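Long-range contact in UTP--glucose-1-phosphate uridylyltransferase (PDB 6KNL), which catalyses the formation of UDP-glucose and diphosphate from UTP and alpha-D-glucose 1-phosphate: residues 157-162 against 249-254. The protein carries 1 engineered substitution. Sequence-based numbering, arbitrary orientation.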
loop_
_atom_site.group_PDB
_atom_site.type_symbol
_atom_site.label_atom_id
_atom_site.label_comp_id
_atom_site.label_asym_id
_atom_site.label_seq_id
_atom_site.Cartn_x
_atom_site.Cartn_y
_atom_site.Cartn_z
ATOM N N GLN A 157 26.369 -17.106 -9.023
ATOM C CA GLN A 157 25.358 -16.771 -10.061
ATOM C C GLN A 157 24.861 -15.345 -9.831
ATOM O O GLN A 157 24.605 -14.974 -8.676
ATOM C CB GLN A 157 24.179 -17.746 -10.049
ATOM C CG GLN A 157 24.540 -19.190 -10.390
ATOM C CD GLN A 157 25.108 -19.387 -11.780
ATOM O OE1 GLN A 157 24.471 -19.093 -12.798
ATOM N NE2 GLN A 157 26.319 -19.918 -11.832
ATOM N N ILE A 158 24.736 -14.583 -10.914
ATOM C CA ILE A 158 24.243 -13.180 -10.887
ATOM C C ILE A 158 23.160 -13.049 -11.938
ATOM O O ILE A 158 23.488 -13.121 -13.120
ATOM C CB ILE A 158 25.404 -12.209 -11.120
ATOM C CG1 ILE A 158 26.453 -12.390 -10.019
ATOM C CG2 ILE A 158 24.883 -10.782 -11.240
ATOM C CD1 ILE A 158 27.350 -11.207 -9.809
ATOM N N MET A 159 21.917 -12.886 -11.501
ATOM C CA MET A 159 20.766 -12.844 -12.428
ATOM C C MET A 159 20.870 -11.559 -13.246
ATOM O O MET A 159 21.163 -10.490 -12.639
ATOM C CB MET A 159 19.416 -12.902 -11.710
ATOM C CG MET A 159 18.247 -13.087 -12.678
ATOM S SD MET A 159 16.666 -13.383 -11.896
ATOM C CE MET A 159 17.080 -14.834 -10.924
ATOM N N VAL A 160 20.637 -11.683 -14.558
ATOM C CA VAL A 160 20.729 -10.563 -15.533
ATOM C C VAL A 160 19.555 -10.634 -16.511
ATOM O O VAL A 160 18.946 -11.701 -16.666
ATOM C CB VAL A 160 22.077 -10.548 -16.278
ATOM C CG1 VAL A 160 23.256 -10.562 -15.316
ATOM C CG2 VAL A 160 22.188 -11.685 -17.283
ATOM N N GLU A 161 19.275 -9.502 -17.139
ATOM C CA GLU A 161 18.094 -9.266 -18.006
ATOM C C GLU A 161 18.551 -8.425 -19.192
ATOM O O GLU A 161 19.188 -7.379 -18.951
ATOM C CB GLU A 161 17.017 -8.523 -17.223
ATOM C CG GLU A 161 15.713 -8.349 -17.966
ATOM C CD GLU A 161 14.603 -7.874 -17.045
ATOM O OE1 GLU A 161 13.454 -8.367 -17.191
ATOM O OE2 GLU A 161 14.900 -7.037 -16.159
ATOM N N ALA A 162 18.275 -8.873 -20.413
ATOM C CA ALA A 162 18.591 -8.104 -21.635
ATOM C C ALA A 162 17.790 -6.797 -21.583
ATOM O O ALA A 162 16.596 -6.862 -21.239
ATOM C CB ALA A 162 18.281 -8.934 -22.858
ATOM N N TYR A 249 23.580 -15.517 -15.122
ATOM C CA TYR A 249 22.367 -16.291 -15.478
ATOM C C TYR A 249 21.334 -15.333 -16.078
ATOM O O TYR A 249 20.900 -14.405 -15.379
ATOM C CB TYR A 249 21.770 -17.005 -14.261
ATOM C CG TYR A 249 20.376 -17.525 -14.516
ATOM C CD1 TYR A 249 20.164 -18.724 -15.174
ATOM C CD2 TYR A 249 19.263 -16.781 -14.165
ATOM C CE1 TYR A 249 18.883 -19.188 -15.439
ATOM C CE2 TYR A 249 17.981 -17.214 -14.446
ATOM C CZ TYR A 249 17.787 -18.426 -15.080
ATOM O OH TYR A 249 16.517 -18.854 -15.339
ATOM N N ARG A 250 20.945 -15.573 -17.328
ATOM C CA ARG A 250 19.966 -14.737 -18.059
ATOM C C ARG A 250 18.563 -15.279 -17.793
ATOM O O ARG A 250 18.287 -16.442 -18.140
ATOM C CB ARG A 250 20.273 -14.722 -19.560
ATOM C CG ARG A 250 19.238 -13.995 -20.408
ATOM C CD ARG A 250 19.778 -13.630 -21.777
ATOM N NE ARG A 250 18.768 -12.950 -22.584
ATOM C CZ ARG A 250 18.605 -13.092 -23.899
ATOM N NH1 ARG A 250 19.388 -13.908 -24.587
ATOM N NH2 ARG A 250 17.644 -12.426 -24.520
ATOM N N MET A 251 17.694 -14.436 -17.249
ATOM C CA MET A 251 16.346 -14.862 -16.814
ATOM C C MET A 251 15.426 -15.042 -18.029
ATOM O O MET A 251 15.668 -14.409 -19.088
ATOM C CB MET A 251 15.751 -13.862 -15.822
ATOM C CG MET A 251 15.504 -12.486 -16.390
ATOM S SD MET A 251 15.167 -11.348 -15.042
ATOM C CE MET A 251 13.443 -11.707 -14.724
ATOM N N GLN A 252 14.422 -15.902 -17.841
ATOM C CA GLN A 252 13.383 -16.307 -18.824
ATOM C C GLN A 252 12.141 -15.424 -18.617
ATOM O O GLN A 252 11.447 -15.124 -19.609
ATOM C CB GLN A 252 13.161 -17.819 -18.674
ATOM C CG GLN A 252 11.744 -18.312 -18.944
ATOM C CD GLN A 252 10.912 -18.438 -17.688
ATOM O OE1 GLN A 252 11.374 -18.946 -16.665
ATOM N NE2 GLN A 252 9.668 -17.985 -17.763
ATOM N N GLY A 253 11.895 -14.996 -17.371
ATOM C CA GLY A 253 10.759 -14.135 -16.986
ATOM C C GLY A 253 11.099 -12.657 -17.097
ATOM O O GLY A 253 12.090 -12.331 -17.752
ATOM N N GLN A 254 10.327 -11.807 -16.418
ATOM C CA GLN A 254 10.294 -10.331 -16.592
ATOM C C GLN A 254 10.327 -9.673 -15.209
ATOM O O GLN A 254 9.685 -10.232 -14.307
ATOM C CB GLN A 254 9.035 -10.004 -17.396
ATOM C CG GLN A 254 8.571 -8.552 -17.334
ATOM C CD GLN A 254 7.309 -8.369 -18.146
ATOM O OE1 GLN A 254 7.192 -7.435 -18.948
ATOM N NE2 GLN A 254 6.369 -9.291 -17.961
#
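M159 and V160 pair with Y249 and R250 in parallel register, a compact example of two strands far apart in sequence sharing one sheet of a GT-A nucleotidyltransferase. Three backbone bonds join them. Y249 N reaches I158 O at 3.1 Å from well above the carbonyl plane, V160 N meets Y249 O at 2.9 Å, and M251 N approaches V160 O almost in line with its C=O bond. V160 thus bonds to the residues on either side of R250, which is the parallel pattern.

The tight part lies on the face carrying M159 and Y249. With CG anti to the backbone N (chi1 -171°), M159 runs out beside the tyrosine, its CG at the ring edge, 4.1 Å from Y249 CD2. M159 SD then meets M251 SD at 4.0 Å, the two thioether chains crossing at about a right angle. M251 SD also touches E161 CB, again at 4.0 Å. Helix 142-153 covers this side, and Y249 OH is hydrogen-bonded to OD1 of its D142.

The looser, partly solvent-exposed part lies toward the later ends of the segments. At the far end of the M159 face, E161 brings OE1 within 3.8 Å of Q254 CA, and its OE2 bonds to T255 OG1. On the other face V160 is buried, but the extended R250 lays its guanidinium obliquely by A162, NH2 3.9 Å from CB, while NH1 bonds to P180 O.

Across the contact, then, the hydrogen bonds are all main-chain, with no side-chain hydrogen bond or salt bridge, and sulfur and carbon packing centres on M159, Y249 and M251; Y249, E161 and R250 send their polar groups to residues beyond it, tying the paired strands into the surrounding fold.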